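Bacteriocin immunity protein (PDB 6W0V) binds the nuclease domain of pyocin S8 as its cognate immunity protein, and so probably protects the producing Pseudomonas aeruginosa cell from its own DNase toxin. Local coordinates at residues S17-R22 with I49-K54; A10-L15 with G63-I68. The protein carries 1 engineered substitution. All blocks are in the same frame, centred on the assembly; numbering follows the deposited sequence.

Interaction 1: S17-R22 with I49-K54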
loop_
_atom_site.group_PDB
_atom_site.type_symbol
_atom_site.label_atom_id
_atom_site.label_comp_id
_atom_site.label_asym_id
_atom_site.label_seq_id
_atom_site.Cartn_x
_atom_site.Cartn_y
_atom_site.Cartn_z
ATOM N N SER B 17 4.892 -11.488 10.133
ATOM C CA SER B 17 4.065 -11.089 11.291
ATOM C C SER B 17 4.172 -9.576 11.474
ATOM O O SER B 17 3.146 -8.951 11.713
ATOM C CB SER B 17 4.482 -11.809 12.522
ATOM O OG SER B 17 3.680 -11.398 13.618
ATOM N N GLU B 18 5.372 -9.025 11.318
ATOM C CA GLU B 18 5.607 -7.568 11.452
ATOM C C GLU B 18 4.595 -6.817 10.589
ATOM O O GLU B 18 4.029 -5.847 11.067
ATOM C CB GLU B 18 7.018 -7.185 11.026
ATOM C CG GLU B 18 8.080 -7.679 11.978
ATOM C CD GLU B 18 9.465 -7.139 11.689
ATOM O OE1 GLU B 18 9.576 -5.930 11.456
ATOM O OE2 GLU B 18 10.418 -7.927 11.700
ATOM N N LEU B 19 4.379 -7.259 9.354
ATOM C CA LEU B 19 3.487 -6.532 8.419
ATOM C C LEU B 19 2.061 -6.492 8.964
ATOM O O LEU B 19 1.366 -5.514 8.699
ATOM C CB LEU B 19 3.551 -7.171 7.037
ATOM C CG LEU B 19 4.934 -7.152 6.398
ATOM C CD1 LEU B 19 4.900 -7.807 5.036
ATOM C CD2 LEU B 19 5.462 -5.726 6.296
ATOM N N PHE B 20 1.622 -7.515 9.689
ATOM C CA PHE B 20 0.249 -7.553 10.245
ATOM C C PHE B 20 0.195 -6.801 11.567
ATOM O O PHE B 20 -0.863 -6.238 11.868
ATOM C CB PHE B 20 -0.205 -8.992 10.450
ATOM C CG PHE B 20 -0.446 -9.716 9.157
ATOM C CD1 PHE B 20 0.610 -10.272 8.452
ATOM C CD2 PHE B 20 -1.724 -9.831 8.641
ATOM C CE1 PHE B 20 0.389 -10.924 7.255
ATOM C CE2 PHE B 20 -1.941 -10.495 7.447
ATOM C CZ PHE B 20 -0.888 -11.047 6.762
ATOM N N ASN B 21 1.291 -6.821 12.330
ATOM C CA ASN B 21 1.252 -6.552 13.790
ATOM C C ASN B 21 2.096 -5.340 14.185
ATOM O O ASN B 21 1.810 -4.784 15.256
ATOM C CB ASN B 21 1.668 -7.804 14.555
ATOM C CG ASN B 21 0.736 -8.953 14.244
ATOM O OD1 ASN B 21 -0.480 -8.785 14.282
ATOM N ND2 ASN B 21 1.290 -10.103 13.901
ATOM N N ARG B 22 3.108 -4.969 13.396
ATOM C CA ARG B 22 4.090 -3.916 13.765
ATOM C C ARG B 22 3.642 -2.606 13.120
ATOM O O ARG B 22 3.109 -2.641 11.998
ATOM C CB ARG B 22 5.516 -4.284 13.337
ATOM C CG ARG B 22 6.465 -3.106 13.156
ATOM C CD ARG B 22 7.866 -3.575 12.805
ATOM N NE ARG B 22 8.858 -2.506 12.853
ATOM C CZ ARG B 22 10.118 -2.600 12.421
ATOM N NH1 ARG B 22 10.574 -3.715 11.871
ATOM N NH2 ARG B 22 10.923 -1.558 12.534
ATOM N N ILE B 49 0.972 -11.853 -2.364
ATOM C CA ILE B 49 0.896 -13.013 -1.443
ATOM C C ILE B 49 0.703 -12.486 -0.016
ATOM O O ILE B 49 0.107 -13.183 0.805
ATOM C CB ILE B 49 2.152 -13.879 -1.637
ATOM C CG1 ILE B 49 1.820 -15.363 -1.491
ATOM C CG2 ILE B 49 3.288 -13.410 -0.747
ATOM C CD1 ILE B 49 0.969 -15.882 -2.635
ATOM N N ILE B 50 1.140 -11.255 0.257
ATOM C CA ILE B 50 0.952 -10.596 1.572
ATOM C C ILE B 50 -0.294 -9.720 1.508
ATOM O O ILE B 50 -1.138 -9.808 2.395
ATOM C CB ILE B 50 2.180 -9.744 1.919
ATOM C CG1 ILE B 50 3.458 -10.586 1.931
ATOM C CG2 ILE B 50 1.953 -9.023 3.233
ATOM C CD1 ILE B 50 4.717 -9.766 1.857
ATOM N N PHE B 51 -0.348 -8.838 0.515
ATOM C CA PHE B 51 -1.275 -7.685 0.529
ATOM C C PHE B 51 -2.597 -7.991 -0.157
ATOM O O PHE B 51 -3.558 -7.289 0.107
ATOM C CB PHE B 51 -0.599 -6.478 -0.102
ATOM C CG PHE B 51 0.479 -5.953 0.793
ATOM C CD1 PHE B 51 0.170 -5.081 1.824
ATOM C CD2 PHE B 51 1.785 -6.379 0.653
ATOM C CE1 PHE B 51 1.159 -4.645 2.687
ATOM C CE2 PHE B 51 2.774 -5.922 1.504
ATOM C CZ PHE B 51 2.456 -5.059 2.523
ATOM N N TYR B 52 -2.641 -9.013 -1.003
ATOM C CA TYR B 52 -3.854 -9.366 -1.771
ATOM C C TYR B 52 -4.115 -10.848 -1.626
ATOM O O TYR B 52 -4.192 -11.560 -2.617
ATOM C CB TYR B 52 -3.707 -8.900 -3.214
ATOM C CG TYR B 52 -3.722 -7.406 -3.256
ATOM C CD1 TYR B 52 -4.927 -6.736 -3.306
ATOM C CD2 TYR B 52 -2.558 -6.682 -3.097
ATOM C CE1 TYR B 52 -4.977 -5.360 -3.277
ATOM C CE2 TYR B 52 -2.589 -5.303 -3.064
ATOM C CZ TYR B 52 -3.801 -4.650 -3.151
ATOM O OH TYR B 52 -3.843 -3.296 -3.133
ATOM N N PRO B 53 -4.339 -11.322 -0.390
ATOM C CA PRO B 53 -4.819 -12.687 -0.212
ATOM C C PRO B 53 -6.146 -12.773 -0.979
ATOM O O PRO B 53 -6.920 -11.829 -0.910
ATOM C CB PRO B 53 -4.986 -12.812 1.307
ATOM C CG PRO B 53 -5.202 -11.385 1.770
ATOM C CD PRO B 53 -4.307 -10.563 0.868
ATOM N N LYS B 54 -6.362 -13.855 -1.726
ATOM C CA LYS B 54 -7.644 -14.076 -2.443
ATOM C C LYS B 54 -8.711 -14.375 -1.386
ATOM O O LYS B 54 -8.330 -14.661 -0.232
ATOM C CB LYS B 54 -7.559 -15.217 -3.457
ATOM C CG LYS B 54 -6.262 -15.309 -4.246
ATOM C CD LYS B 54 -6.434 -15.793 -5.669
ATOM C CE LYS B 54 -6.249 -14.682 -6.680
ATOM N NZ LYS B 54 -4.821 -14.313 -6.821
#
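The carbonyl oxygen of Glu18, one residue ahead of the Leu19 that packs on Ile50, accepts two backbone hydrogen bonds where helix 9-21 comes to an end. Arg22 N reaches Glu18 O at 2.7 Å and Asn21 N reaches the same oxygen at 3.2 Å. The end of the helix is held by side chains as well: Asn21 ND2 donates to Ser17 OG at 2.7 Å, with the acceptor lying in the plane of the amide but the bond bent to 144°, while the guanidinium of Arg22 presents its edge to the carboxylate of Glu18 in a salt bridge. Arg22 also forms a salt bridge with Glu29.

The contact itself is apolar and small, with about 150 Å² buried in all. It illustrates how one methyl group can join two helices. Leu19 has an extended outer chain (chi2 180°), which carries CD1 forward until it lies 3.7 Å from both Ile50 CG2 and Ile50 CD1. The two side chains cross at about a right angle, and the methyl meets both branches of the isoleucine. Ile50 CG2 also lies over one face of its neighbour's ring, 3.6 Å above the Phe51 plane and offset toward the rim. Phe51 is a looser partner, with CZ 4.5 Å from Leu19 CD1.

Beyond the pair, Leu19 packs on Val33, Val34 and Ile37 of helix 27-41, and Ile50 rests on Val64. Short helix 48-51 is thus fitted against helices 9-21 and 61-74, while Leu19 also reaches helix 27-41, with the Phe51 ring stacked on Phe81 of the pyocin S8 chain.

Interaction 2: A10-L15 with G63-I68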
loop_
_atom_site.group_PDB
_atom_site.type_symbol
_atom_site.label_atom_id
_atom_site.label_comp_id
_atom_site.label_asym_id
_atom_site.label_seq_id
_atom_site.Cartn_x
_atom_site.Cartn_y
_atom_site.Cartn_z
ATOM N N ALA B 10 10.727 -19.535 11.710
ATOM C CA ALA B 10 10.280 -18.604 12.773
ATOM C C ALA B 10 10.771 -17.199 12.415
ATOM O O ALA B 10 9.985 -16.238 12.523
ATOM C CB ALA B 10 10.789 -19.061 14.116
ATOM N N GLU B 11 12.026 -17.113 11.967
ATOM C CA GLU B 11 12.716 -15.857 11.577
ATOM C C GLU B 11 11.915 -15.199 10.456
ATOM O O GLU B 11 11.556 -14.020 10.568
ATOM C CB GLU B 11 14.143 -16.201 11.160
ATOM C CG GLU B 11 14.959 -15.029 10.664
ATOM C CD GLU B 11 16.361 -15.455 10.276
ATOM O OE1 GLU B 11 17.198 -14.568 10.027
ATOM O OE2 GLU B 11 16.617 -16.673 10.256
ATOM N N PHE B 12 11.610 -15.968 9.422
ATOM C CA PHE B 12 10.861 -15.477 8.250
ATOM C C PHE B 12 9.430 -15.132 8.658
ATOM O O PHE B 12 8.873 -14.102 8.241
ATOM C CB PHE B 12 10.867 -16.545 7.172
ATOM C CG PHE B 12 10.538 -15.975 5.829
ATOM C CD1 PHE B 12 11.458 -15.188 5.161
ATOM C CD2 PHE B 12 9.293 -16.180 5.271
ATOM C CE1 PHE B 12 11.151 -14.678 3.916
ATOM C CE2 PHE B 12 8.989 -15.665 4.026
ATOM C CZ PHE B 12 9.916 -14.897 3.361
ATOM N N PHE B 13 8.835 -15.996 9.472
ATOM C CA PHE B 13 7.446 -15.820 9.946
ATOM C C PHE B 13 7.348 -14.508 10.725
ATOM O O PHE B 13 6.340 -13.794 10.596
ATOM C CB PHE B 13 7.013 -16.990 10.821
ATOM C CG PHE B 13 5.629 -16.777 11.364
ATOM C CD1 PHE B 13 4.535 -16.839 10.520
ATOM C CD2 PHE B 13 5.430 -16.445 12.694
ATOM C CE1 PHE B 13 3.259 -16.614 11.008
ATOM C CE2 PHE B 13 4.152 -16.219 13.178
ATOM C CZ PHE B 13 3.070 -16.305 12.333
ATOM N N SER B 14 8.374 -14.221 11.522
ATOM C CA SER B 14 8.502 -12.967 12.303
ATOM C C SER B 14 8.402 -11.778 11.349
ATOM O O SER B 14 7.626 -10.860 11.663
ATOM C CB SER B 14 9.777 -12.941 13.078
ATOM O OG SER B 14 9.806 -11.834 13.962
ATOM N N LEU B 15 9.140 -11.808 10.229
ATOM C CA LEU B 15 9.102 -10.724 9.209
ATOM C C LEU B 15 7.661 -10.532 8.760
ATOM O O LEU B 15 7.176 -9.392 8.751
ATOM C CB LEU B 15 9.949 -11.066 7.983
ATOM C CG LEU B 15 11.458 -10.924 8.126
ATOM C CD1 LEU B 15 12.134 -11.388 6.847
ATOM C CD2 LEU B 15 11.841 -9.487 8.455
ATOM N N GLY B 63 -0.992 -17.518 6.804
ATOM C CA GLY B 63 -1.448 -17.690 5.413
ATOM C C GLY B 63 -0.345 -17.295 4.466
ATOM O O GLY B 63 -0.059 -17.990 3.516
ATOM N N VAL B 64 0.281 -16.162 4.733
ATOM C CA VAL B 64 1.385 -15.702 3.856
ATOM C C VAL B 64 2.475 -16.765 3.877
ATOM O O VAL B 64 2.965 -17.131 2.819
ATOM C CB VAL B 64 1.954 -14.358 4.317
ATOM C CG1 VAL B 64 3.198 -14.008 3.519
ATOM C CG2 VAL B 64 0.911 -13.251 4.248
ATOM N N LEU B 65 2.853 -17.207 5.073
ATOM C CA LEU B 65 3.945 -18.188 5.221
ATOM C C LEU B 65 3.549 -19.445 4.457
ATOM O O LEU B 65 4.374 -19.941 3.697
ATOM C CB LEU B 65 4.171 -18.482 6.698
ATOM C CG LEU B 65 5.294 -19.473 6.967
ATOM C CD1 LEU B 65 6.653 -18.860 6.667
ATOM C CD2 LEU B 65 5.216 -19.964 8.402
ATOM N N LYS B 66 2.311 -19.901 4.636
ATOM C CA LYS B 66 1.806 -21.086 3.908
ATOM C C LYS B 66 1.912 -20.847 2.403
ATOM O O LYS B 66 2.404 -21.695 1.682
ATOM C CB LYS B 66 0.349 -21.364 4.256
ATOM C CG LYS B 66 -0.174 -22.642 3.623
ATOM C CD LYS B 66 -1.656 -22.835 3.733
ATOM C CE LYS B 66 -2.416 -22.183 2.603
ATOM N NZ LYS B 66 -3.823 -22.643 2.547
ATOM N N ARG B 67 1.432 -19.709 1.921
ATOM C CA ARG B 67 1.413 -19.473 0.461
ATOM C C ARG B 67 2.849 -19.509 -0.060
ATOM O O ARG B 67 3.082 -20.064 -1.148
ATOM C CB ARG B 67 0.685 -18.167 0.167
ATOM C CG ARG B 67 -0.806 -18.281 0.429
ATOM C CD ARG B 67 -1.531 -17.078 -0.110
ATOM N NE ARG B 67 -1.319 -15.865 0.650
ATOM C CZ ARG B 67 -1.921 -15.565 1.795
ATOM N NH1 ARG B 67 -2.742 -16.421 2.373
ATOM N NH2 ARG B 67 -1.716 -14.394 2.368
ATOM N N ILE B 68 3.789 -18.978 0.712
ATOM C CA ILE B 68 5.214 -18.938 0.294
ATOM C C ILE B 68 5.763 -20.351 0.324
ATOM O O ILE B 68 6.365 -20.773 -0.651
ATOM C CB ILE B 68 6.013 -18.000 1.201
ATOM C CG1 ILE B 68 5.583 -16.563 0.922
ATOM C CG2 ILE B 68 7.500 -18.209 1.009
ATOM C CD1 ILE B 68 6.159 -15.555 1.863
#
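Leu65 pushes its forked end toward two consecutive phenylalanines, one methyl for each. CD1 lies 4.0 Å from Phe12 CD2, near the plane of that ring and at its edge, whereas CD2, the other prong, lies 3.8 Å from Phe13 CD1, where leucine and ring cross at about a right angle. The CB of Leu65 adds a looser touch at 4.2 Å from the same Phe13 CD1.

Both phenylalanines hold CG anti to the backbone N (chi1 -161° for Phe12, 177° for Phe13), yet the turn of the helix between consecutive residues splays their rings apart, leaving the leucine to enter between them. One turn along the other helix, Ile68 meets Phe12 from the opposite direction. Its CD1 comes to 3.6 Å from Phe12 CE2, in the ring plane, so the isoleucine also meets this ring by its edge. Phe12 has further aromatic company: His7 meets it edge-to-face, and Phe80, from the C-terminal loop, joins the same cluster. Ile37 and Ala40 of helix 27-41 also pack on Phe12.

Phe13 and Leu65 mark the nearest backbone approach, their CA atoms being 6.3 Å apart. The short helical segments pass with axes 10.0 Å apart and N-to-C directions at 125°, an oblique crossing nearer perpendicular than antiparallel. In this example two phenylalanines, a leucine and an isoleucine fill the space between the helices. Here the first and last helices of the chain meet in the core of an all-helical protein, an arrangement characteristic of the four-helix fold of colicin and pyocin immunity proteins, in which three longer helices accompany one short one.

Helix 9-21 takes part in both contacts, its C-terminal end in interaction 1 and its earlier turns in interaction 2, and the two centres lie about 10 Å apart. Their other segments also meet directly. Arg67 NH2 probably donates a hydrogen bond to Ile49 O at 2.7 Å, tying helix 61-74 to the short helix, and Val64 CG2 packs 3.8 Å from Ile50 CA. In the complex the two differ: the segments of interaction 2 touch no other protein chain, whereas both segments of interaction 1 reach the pyocin S8 chain, with Tyr52 OH hydrogen-bonding to its Phe81 O.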